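Long-range contacts in ABC transporter, ATP binding protein (Sulfolobus solfataricus, PDB 1OXX), which hydrolyses ATP to power glucose uptake, as the energy-coupling subunit of the GlcSTUV ABC transporter: residues 31-39 with 204-215; 228-236 with 344-352. The protein carries 1 engineered substitution. All coordinates share one frame; numbering follows the deposited sequence.

Contact 1: residues 31-39 with 204-215; sequences GERFGILGP and IFAIADRVGVLV
With CG anti to the backbone N in both residues (chi1 -175° in Glu-32, -170° in Arg-210), the carboxylate of Glu-32 and the guanidinium of Arg-210 meet nearly coplanar on the face of the sheet that carries Phe-34. The arginine grips side-on: NE binds Glu-32 OE2 at 2.8 Å and NH2 binds Glu-32 OE1 at 3.0 Å, both bonds nearly straight and received on the syn side of the carboxylate. The rim of the Phe-34 ring, turned steeply to the guanidinium, sets CE1 over the centre of its face, 3.7 Å from Arg-210 CZ. Were an alanine here instead of the arginine, the Glu-32 carboxylate would probably lose its counter-charge and the rim of the Phe-34 ring its cover.

Between these strands runs a regular parallel pairing, Gly-35 N to Arg-210 O, Gly-212 N to Gly-35 O, Leu-37 N to Gly-212 O and Leu-214 N to Leu-37 O. Strands 33-37 and 210-215 are neighbours in the mixed sheet of the P-loop NTPase core, and 33-37 runs directly into the Walker A loop, where Gly-38 O accepts a bond from Lys-44. Gly-35 has no side chain, and Ile-204 CD1 of the helix end lies 3.9 Å from Gly-35 CA.

At the start of strand 33-37, in one of its two conformers, Arg-33 NH2 forms a salt bridge with Asp-209 OD1, 2.7 Å away, through a bent, weak hydrogen bond, and a water joins Arg-33 N to Asp-209 OD2. The Glu-32 to Arg-210 bridge thus probably steadies the N-terminal end of the pairing, while backbone bonds carry it toward the nucleotide loop.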
loop_
_atom_site.group_PDB
_atom_site.type_symbol
_atom_site.label_atom_id
_atom_site.label_comp_id
_atom_site.label_asym_id
_atom_site.label_seq_id
_atom_site.Cartn_x
_atom_site.Cartn_y
_atom_site.Cartn_z
ATOM N N GLY A 31 5.244 -9.262 15.791
ATOM C CA GLY A 31 6.336 -9.192 14.842
ATOM C C GLY A 31 5.912 -9.234 13.385
ATOM O O GLY A 31 6.760 -9.265 12.483
ATOM N N GLU A 32 4.610 -9.242 13.151
ATOM C CA GLU A 32 4.102 -9.296 11.787
ATOM C C GLU A 32 4.251 -7.955 11.069
ATOM O O GLU A 32 4.177 -6.910 11.688
ATOM C CB GLU A 32 2.640 -9.758 11.783
ATOM C CG GLU A 32 2.066 -9.961 10.379
ATOM C CD GLU A 32 0.687 -10.603 10.370
ATOM O OE1 GLU A 32 -0.068 -10.432 11.338
ATOM O OE2 GLU A 32 0.353 -11.292 9.372
ATOM N N ARG A 33 4.505 -8.018 9.758
ATOM C CA ARG A 33 4.539 -6.863 8.883
ATOM C C ARG A 33 3.201 -6.850 8.151
ATOM O O ARG A 33 2.957 -7.672 7.255
ATOM C CB ARG A 33 5.709 -6.969 7.901
ATOM C CG ARG A 33 7.075 -6.990 8.583
ATOM C CD ARG A 33 8.251 -7.177 7.632
ATOM N NE ARG A 33 7.852 -7.731 6.341
ATOM C CZ ARG A 33 8.678 -7.907 5.315
ATOM N NH1 ARG A 33 9.963 -7.594 5.430
ATOM N NH2 ARG A 33 8.223 -8.403 4.173
ATOM N N PHE A 34 2.321 -5.964 8.594
ATOM C CA PHE A 34 0.976 -5.852 8.075
ATOM C C PHE A 34 0.781 -4.548 7.334
ATOM O O PHE A 34 1.213 -3.497 7.783
ATOM C CB PHE A 34 -0.045 -5.954 9.204
ATOM C CG PHE A 34 -1.432 -6.245 8.743
ATOM C CD1 PHE A 34 -1.858 -7.550 8.583
ATOM C CD2 PHE A 34 -2.323 -5.234 8.473
ATOM C CE1 PHE A 34 -3.119 -7.823 8.161
ATOM C CE2 PHE A 34 -3.602 -5.514 8.033
ATOM C CZ PHE A 34 -3.992 -6.812 7.885
ATOM N N GLY A 35 0.129 -4.623 6.193
ATOM C CA GLY A 35 -0.180 -3.426 5.443
ATOM C C GLY A 35 -1.666 -3.207 5.224
ATOM O O GLY A 35 -2.461 -4.142 5.267
ATOM N N ILE A 36 -2.034 -1.949 4.996
ATOM C CA ILE A 36 -3.383 -1.596 4.593
ATOM C C ILE A 36 -3.311 -0.777 3.295
ATOM O O ILE A 36 -2.542 0.204 3.202
ATOM C CB ILE A 36 -4.111 -0.773 5.695
ATOM C CG1 ILE A 36 -4.280 -1.570 7.000
ATOM C CG2 ILE A 36 -5.446 -0.326 5.206
ATOM C CD1 ILE A 36 -5.387 -2.581 6.960
ATOM N N LEU A 37 -4.080 -1.211 2.297
ATOM C CA LEU A 37 -4.259 -0.527 1.025
ATOM C C LEU A 37 -5.716 -0.089 0.908
ATOM O O LEU A 37 -6.592 -0.775 1.428
ATOM C CB LEU A 37 -3.998 -1.480 -0.143
ATOM C CG LEU A 37 -2.523 -1.816 -0.392
ATOM C CD1 LEU A 37 -2.385 -2.958 -1.404
ATOM C CD2 LEU A 37 -1.690 -0.612 -0.818
ATOM N N GLY A 38 -5.997 1.019 0.204
ATOM C CA GLY A 38 -7.367 1.467 -0.022
ATOM C C GLY A 38 -7.493 2.815 -0.727
ATOM O O GLY A 38 -6.524 3.555 -0.765
ATOM N N PRO A 39 -8.672 3.119 -1.275
ATOM C CA PRO A 39 -8.888 4.387 -1.992
ATOM C C PRO A 39 -8.897 5.610 -1.089
ATOM O O PRO A 39 -8.693 6.707 -1.599
ATOM C CB PRO A 39 -10.290 4.225 -2.608
ATOM C CG PRO A 39 -10.632 2.789 -2.465
ATOM C CD PRO A 39 -9.878 2.277 -1.278
ATOM N N ILE A 204 3.558 -1.646 -0.110
ATOM C CA ILE A 204 3.016 -2.908 0.397
ATOM C C ILE A 204 3.875 -4.097 -0.031
ATOM O O ILE A 204 4.245 -4.942 0.779
ATOM C CB ILE A 204 1.588 -3.098 -0.166
ATOM C CG1 ILE A 204 0.651 -2.048 0.406
ATOM C CG2 ILE A 204 1.057 -4.504 0.097
ATOM C CD1 ILE A 204 0.588 -2.068 1.866
ATOM N N PHE A 205 4.188 -4.184 -1.311
ATOM C CA PHE A 205 4.982 -5.314 -1.784
ATOM C C PHE A 205 6.367 -5.357 -1.156
ATOM O O PHE A 205 6.927 -6.437 -0.934
ATOM C CB PHE A 205 5.074 -5.309 -3.302
ATOM C CG PHE A 205 3.889 -5.951 -3.957
ATOM C CD1 PHE A 205 2.849 -5.177 -4.437
ATOM C CD2 PHE A 205 3.778 -7.329 -4.033
ATOM C CE1 PHE A 205 1.732 -5.764 -5.019
ATOM C CE2 PHE A 205 2.678 -7.916 -4.604
ATOM C CZ PHE A 205 1.642 -7.132 -5.094
ATOM N N ALA A 206 6.919 -4.186 -0.887
ATOM C CA ALA A 206 8.264 -4.115 -0.370
ATOM C C ALA A 206 8.336 -4.527 1.077
ATOM O O ALA A 206 9.298 -5.179 1.489
ATOM C CB ALA A 206 8.807 -2.705 -0.532
ATOM N N ILE A 207 7.311 -4.174 1.849
ATOM C CA ILE A 207 7.394 -4.297 3.297
ATOM C C ILE A 207 6.421 -5.236 3.986
ATOM O O ILE A 207 6.756 -5.808 5.014
ATOM C CB ILE A 207 7.199 -2.893 3.912
ATOM C CG1 ILE A 207 8.375 -1.983 3.554
ATOM C CG2 ILE A 207 7.056 -2.979 5.413
ATOM C CD1 ILE A 207 8.076 -0.501 3.754
ATOM N N ALA A 208 5.218 -5.388 3.439
ATOM C CA ALA A 208 4.173 -6.123 4.127
ATOM C C ALA A 208 4.108 -7.586 3.746
ATOM O O ALA A 208 4.243 -7.927 2.572
ATOM C CB ALA A 208 2.834 -5.453 3.847
ATOM N N ASP A 209 3.896 -8.454 4.727
ATOM C CA ASP A 209 3.711 -9.875 4.430
ATOM C C ASP A 209 2.250 -10.294 4.340
ATOM O O ASP A 209 1.916 -11.338 3.749
ATOM C CB ASP A 209 4.431 -10.721 5.455
ATOM C CG ASP A 209 5.914 -10.577 5.353
ATOM O OD1 ASP A 209 6.435 -10.469 4.215
ATOM O OD2 ASP A 209 6.644 -10.529 6.350
ATOM N N ARG A 210 1.377 -9.503 4.938
ATOM C CA ARG A 210 -0.047 -9.719 4.876
ATOM C C ARG A 210 -0.646 -8.332 4.753
ATOM O O ARG A 210 -0.146 -7.386 5.381
ATOM C CB ARG A 210 -0.569 -10.469 6.110
ATOM C CG ARG A 210 -1.995 -10.934 5.999
ATOM C CD ARG A 210 -2.431 -12.001 7.041
ATOM N NE ARG A 210 -2.240 -11.529 8.411
ATOM C CZ ARG A 210 -3.205 -11.338 9.305
ATOM N NH1 ARG A 210 -4.477 -11.626 9.044
ATOM N NH2 ARG A 210 -2.881 -10.853 10.495
ATOM N N VAL A 211 -1.672 -8.201 3.919
ATOM C CA VAL A 211 -2.289 -6.914 3.662
ATOM C C VAL A 211 -3.794 -7.006 3.677
ATOM O O VAL A 211 -4.381 -7.991 3.222
ATOM C CB VAL A 211 -1.914 -6.384 2.265
ATOM C CG1 VAL A 211 -1.529 -7.426 1.183
ATOM C CG2 VAL A 211 -2.502 -5.002 1.881
ATOM N N GLY A 212 -4.415 -5.976 4.242
ATOM C CA GLY A 212 -5.842 -5.834 4.193
ATOM C C GLY A 212 -6.181 -4.676 3.274
ATOM O O GLY A 212 -5.457 -3.668 3.199
ATOM N N VAL A 213 -7.269 -4.827 2.543
ATOM C CA VAL A 213 -7.709 -3.789 1.640
ATOM C C VAL A 213 -9.006 -3.177 2.139
ATOM O O VAL A 213 -9.999 -3.877 2.372
ATOM C CB VAL A 213 -7.917 -4.352 0.240
ATOM C CG1 VAL A 213 -8.303 -3.247 -0.711
ATOM C CG2 VAL A 213 -6.649 -5.048 -0.215
ATOM N N LEU A 214 -8.987 -1.859 2.282
ATOM C CA LEU A 214 -10.123 -1.097 2.784
ATOM C C LEU A 214 -10.870 -0.389 1.648
ATOM O O LEU A 214 -10.269 0.410 0.928
ATOM C CB LEU A 214 -9.637 -0.022 3.760
ATOM C CG LEU A 214 -9.713 -0.328 5.261
ATOM C CD1 LEU A 214 -9.852 -1.816 5.522
ATOM C CD2 LEU A 214 -8.525 0.256 6.026
ATOM N N VAL A 215 -12.163 -0.672 1.510
ATOM C CA VAL A 215 -13.001 -0.007 0.513
ATOM C C VAL A 215 -14.264 0.479 1.219
ATOM O O VAL A 215 -14.950 -0.295 1.860
ATOM C CB VAL A 215 -13.387 -0.940 -0.642
ATOM C CG1 VAL A 215 -14.306 -0.226 -1.639
ATOM C CG2 VAL A 215 -12.143 -1.474 -1.359
HETATM O O HOH W 1 5.606 -10.629 8.736
#

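Contact 2: residues 228-236 with 344-352; sequences LYDNPVSIQ and KDKIKVFEK
Phe-350 lays one face of its ring over the backbone where Ser-234 passes into Ile-235: Ile-235 N sits above the ring centre, 3.8 Å from Phe-350 CZ, and Ser-234 C lies nearer the rim. Carbon CG stands anti to the carbonyl carbon (chi1 -51°), which swings the ring toward this turn. Pro-232 O approaches the ring edge in its plane, 3.5 Å from Phe-350 CE2, and Ile-235 CD1 adds an apolar contact at 3.9 Å to Phe-350 CE1.

The backbone so covered is the start of helix 235-241. Ser-234 is its N-cap, with OG turned to Val-237 N, and Phe-350 belongs to strand 348-351, an outermost strand of an antiparallel sheet, paired there with strand 271-276. The contact therefore sets the C-terminal domain of GlcV against two successive helices of the ABC-ATPase family region.

Two residues before Phe-350, Lys-348 crosses the Pro-232 ring at about a right angle, its CE 3.8 Å from Pro-232 CD. Bends at chi2 and chi4 (148° and 62°) carry NZ to two waters; one donates to Asp-230 O, and the ammonium also makes a weak bond to Lys-346 O. Lys-346 NZ faces the Asp-230 carboxylate in a long salt bridge, 3.5 Å from OD1, and a third water spans the same pair, 2.9 Å from Lys-346 NZ and 2.7 Å from Asp-230 OD1.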
loop_
_atom_site.group_PDB
_atom_site.type_symbol
_atom_site.label_atom_id
_atom_site.label_comp_id
_atom_site.label_asym_id
_atom_site.label_seq_id
_atom_site.Cartn_x
_atom_site.Cartn_y
_atom_site.Cartn_z
ATOM N N LEU A 228 -3.600 -11.272 -3.248
ATOM C CA LEU A 228 -4.505 -10.210 -3.666
ATOM C C LEU A 228 -4.246 -9.852 -5.117
ATOM O O LEU A 228 -5.182 -9.520 -5.852
ATOM C CB LEU A 228 -4.363 -8.948 -2.808
ATOM C CG LEU A 228 -5.275 -8.924 -1.572
ATOM C CD1 LEU A 228 -4.900 -10.042 -0.649
ATOM C CD2 LEU A 228 -5.211 -7.582 -0.865
ATOM N N TYR A 229 -2.977 -9.879 -5.527
ATOM C CA TYR A 229 -2.613 -9.518 -6.891
ATOM C C TYR A 229 -3.189 -10.487 -7.930
ATOM O O TYR A 229 -3.746 -10.073 -8.959
ATOM C CB TYR A 229 -1.091 -9.507 -7.008
ATOM C CG TYR A 229 -0.547 -8.801 -8.236
ATOM C CD1 TYR A 229 -0.495 -7.432 -8.292
ATOM C CD2 TYR A 229 -0.072 -9.511 -9.320
ATOM C CE1 TYR A 229 0.026 -6.782 -9.384
ATOM C CE2 TYR A 229 0.433 -8.869 -10.429
ATOM C CZ TYR A 229 0.478 -7.504 -10.454
ATOM O OH TYR A 229 0.996 -6.807 -11.522
ATOM N N ASP A 230 -3.052 -11.782 -7.667
ATOM C CA ASP A 230 -3.480 -12.793 -8.619
ATOM C C ASP A 230 -4.916 -13.262 -8.404
ATOM O O ASP A 230 -5.576 -13.680 -9.364
ATOM C CB ASP A 230 -2.545 -13.997 -8.558
ATOM C CG ASP A 230 -1.194 -13.718 -9.163
ATOM O OD1 ASP A 230 -1.066 -12.788 -10.002
ATOM O OD2 ASP A 230 -0.191 -14.398 -8.837
ATOM N N ASN A 231 -5.409 -13.171 -7.173
ATOM C CA ASN A 231 -6.767 -13.617 -6.844
ATOM C C ASN A 231 -7.575 -12.538 -6.115
ATOM O O ASN A 231 -8.070 -12.748 -5.006
ATOM C CB ASN A 231 -6.694 -14.904 -6.027
ATOM C CG ASN A 231 -5.988 -16.008 -6.774
ATOM O OD1 ASN A 231 -6.448 -16.443 -7.828
ATOM N ND2 ASN A 231 -4.848 -16.445 -6.252
ATOM N N PRO A 232 -7.726 -11.384 -6.740
ATOM C CA PRO A 232 -8.497 -10.313 -6.097
ATOM C C PRO A 232 -9.975 -10.661 -6.042
ATOM O O PRO A 232 -10.513 -11.238 -6.987
ATOM C CB PRO A 232 -8.274 -9.112 -7.007
ATOM C CG PRO A 232 -7.922 -9.714 -8.353
ATOM C CD PRO A 232 -7.183 -10.988 -8.044
ATOM N N VAL A 233 -10.644 -10.243 -4.970
ATOM C CA VAL A 233 -12.048 -10.594 -4.786
ATOM C C VAL A 233 -12.968 -9.760 -5.658
ATOM O O VAL A 233 -14.123 -10.135 -5.897
ATOM C CB VAL A 233 -12.453 -10.455 -3.300
ATOM C CG1 VAL A 233 -12.553 -9.009 -2.907
ATOM C CG2 VAL A 233 -13.773 -11.180 -3.009
ATOM N N SER A 234 -12.451 -8.649 -6.160
ATOM C CA SER A 234 -13.233 -7.725 -6.963
ATOM C C SER A 234 -12.317 -6.973 -7.888
ATOM O O SER A 234 -11.109 -6.939 -7.686
ATOM C CB SER A 234 -13.949 -6.716 -6.068
ATOM O OG SER A 234 -13.017 -5.818 -5.444
ATOM N N ILE A 235 -12.881 -6.334 -8.906
ATOM C CA ILE A 235 -12.051 -5.548 -9.810
ATOM C C ILE A 235 -11.463 -4.327 -9.078
ATOM O O ILE A 235 -10.354 -3.879 -9.390
ATOM C CB ILE A 235 -12.815 -5.150 -11.116
ATOM C CG1 ILE A 235 -11.829 -4.698 -12.196
ATOM C CG2 ILE A 235 -13.868 -4.067 -10.848
ATOM C CD1 ILE A 235 -10.909 -5.773 -12.718
ATOM N N GLN A 236 -12.185 -3.812 -8.084
ATOM C CA GLN A 236 -11.651 -2.699 -7.300
ATOM C C GLN A 236 -10.410 -3.118 -6.520
ATOM O O GLN A 236 -9.412 -2.405 -6.499
ATOM C CB GLN A 236 -12.678 -2.089 -6.353
ATOM C CG GLN A 236 -12.113 -0.851 -5.677
ATOM C CD GLN A 236 -13.161 0.110 -5.162
ATOM O OE1 GLN A 236 -12.872 1.296 -4.963
ATOM N NE2 GLN A 236 -14.368 -0.389 -4.934
ATOM N N LYS A 344 -3.857 -17.077 -20.363
ATOM C CA LYS A 344 -5.158 -17.641 -20.007
ATOM C C LYS A 344 -5.431 -17.741 -18.515
ATOM O O LYS A 344 -6.527 -17.394 -18.055
ATOM C CB LYS A 344 -5.307 -19.009 -20.641
ATOM C CG LYS A 344 -6.643 -19.679 -20.355
ATOM C CD LYS A 344 -6.663 -21.065 -21.006
ATOM C CE LYS A 344 -7.925 -21.850 -20.664
ATOM N NZ LYS A 344 -9.081 -21.468 -21.520
ATOM N N ASP A 345 -4.442 -18.210 -17.764
ATOM C CA ASP A 345 -4.629 -18.410 -16.338
ATOM C C ASP A 345 -4.630 -17.117 -15.559
ATOM O O ASP A 345 -4.901 -17.132 -14.348
ATOM C CB ASP A 345 -3.603 -19.388 -15.756
ATOM C CG ASP A 345 -2.191 -18.858 -15.778
ATOM O OD1 ASP A 345 -1.958 -17.757 -16.318
ATOM O OD2 ASP A 345 -1.236 -19.489 -15.265
ATOM N N LYS A 346 -4.384 -15.995 -16.239
ATOM C CA LYS A 346 -4.364 -14.706 -15.554
ATOM C C LYS A 346 -5.597 -13.865 -15.872
ATOM O O LYS A 346 -5.713 -12.741 -15.389
ATOM C CB LYS A 346 -3.100 -13.917 -15.884
ATOM C CG LYS A 346 -1.815 -14.607 -15.533
ATOM C CD LYS A 346 -1.613 -14.634 -14.039
ATOM C CE LYS A 346 -0.306 -15.334 -13.688
ATOM N NZ LYS A 346 -0.065 -15.323 -12.239
ATOM N N ILE A 347 -6.534 -14.389 -16.645
ATOM C CA ILE A 347 -7.762 -13.659 -16.874
ATOM C C ILE A 347 -8.598 -13.675 -15.604
ATOM O O ILE A 347 -8.863 -14.741 -15.034
ATOM C CB ILE A 347 -8.590 -14.301 -18.004
ATOM C CG1 ILE A 347 -7.828 -14.369 -19.336
ATOM C CG2 ILE A 347 -9.931 -13.594 -18.130
ATOM C CD1 ILE A 347 -8.447 -15.320 -20.358
ATOM N N LYS A 348 -8.979 -12.500 -15.130
ATOM C CA LYS A 348 -9.863 -12.381 -13.984
ATOM C C LYS A 348 -11.240 -12.033 -14.501
ATOM O O LYS A 348 -11.382 -11.270 -15.463
ATOM C CB LYS A 348 -9.369 -11.322 -13.026
ATOM C CG LYS A 348 -7.999 -11.650 -12.451
ATOM C CD LYS A 348 -7.214 -10.407 -12.191
ATOM C CE LYS A 348 -5.809 -10.670 -11.619
ATOM N NZ LYS A 348 -4.863 -11.437 -12.468
ATOM N N VAL A 349 -12.260 -12.627 -13.906
ATOM C CA VAL A 349 -13.617 -12.359 -14.356
ATOM C C VAL A 349 -14.536 -12.217 -13.164
ATOM O O VAL A 349 -14.387 -12.928 -12.164
ATOM C CB VAL A 349 -14.109 -13.440 -15.364
ATOM C CG1 VAL A 349 -14.279 -14.785 -14.696
ATOM C CG2 VAL A 349 -15.408 -13.005 -16.045
ATOM N N PHE A 350 -15.428 -11.239 -13.265
ATOM C CA PHE A 350 -16.404 -10.927 -12.218
ATOM C C PHE A 350 -17.775 -10.696 -12.816
ATOM O O PHE A 350 -17.902 -10.258 -13.965
ATOM C CB PHE A 350 -15.993 -9.666 -11.458
ATOM C CG PHE A 350 -14.570 -9.691 -10.972
ATOM C CD1 PHE A 350 -13.550 -9.145 -11.741
ATOM C CD2 PHE A 350 -14.256 -10.288 -9.768
ATOM C CE1 PHE A 350 -12.260 -9.191 -11.313
ATOM C CE2 PHE A 350 -12.963 -10.330 -9.336
ATOM C CZ PHE A 350 -11.965 -9.773 -10.104
ATOM N N GLU A 351 -18.809 -10.995 -12.043
ATOM C CA GLU A 351 -20.163 -10.736 -12.504
ATOM C C GLU A 351 -20.361 -9.235 -12.547
ATOM O O GLU A 351 -19.884 -8.518 -11.677
ATOM C CB GLU A 351 -21.196 -11.347 -11.550
ATOM C CG GLU A 351 -21.190 -12.862 -11.532
ATOM C CD GLU A 351 -22.255 -13.440 -10.624
ATOM O OE1 GLU A 351 -22.078 -14.584 -10.156
ATOM O OE2 GLU A 351 -23.268 -12.750 -10.386
ATOM N N LYS A 352 -21.054 -8.750 -13.564
ATOM C CA LYS A 352 -21.428 -7.351 -13.588
ATOM C C LYS A 352 -22.804 -7.274 -12.933
ATOM O O LYS A 352 -23.754 -7.886 -13.428
ATOM C CB LYS A 352 -21.466 -6.819 -15.018
ATOM C CG LYS A 352 -22.176 -5.477 -15.164
ATOM C CD LYS A 352 -21.265 -4.311 -14.849
ATOM C CE LYS A 352 -21.982 -2.986 -15.079
ATOM N NZ LYS A 352 -22.711 -2.958 -16.383
HETATM O O HOH W 2 -2.285 -10.914 -11.664
HETATM O O HOH W 3 -5.131 -14.130 -12.043
HETATM O O HOH W 4 0.957 -12.638 -11.790
#

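From the N terminus, the chain lays down strand 33-37 early and returns to it through contact 1 only at 204-215, closing a loop that carries much of the nucleotide-binding domain. Soon afterwards it reaches 228-236, and contact 2 closes a second loop when the C-terminal strand comes back to that segment. The two loops follow in series, neither enclosing nor crossing the other. Their segments nevertheless touch: Phe-205 packs on Tyr-229, and both Pro-39 and Val-215 pack on Gln-236. Helices 225-230 and 235-241 thereby lie between the P-loop sheet and the C-terminal sheet, in contact with both.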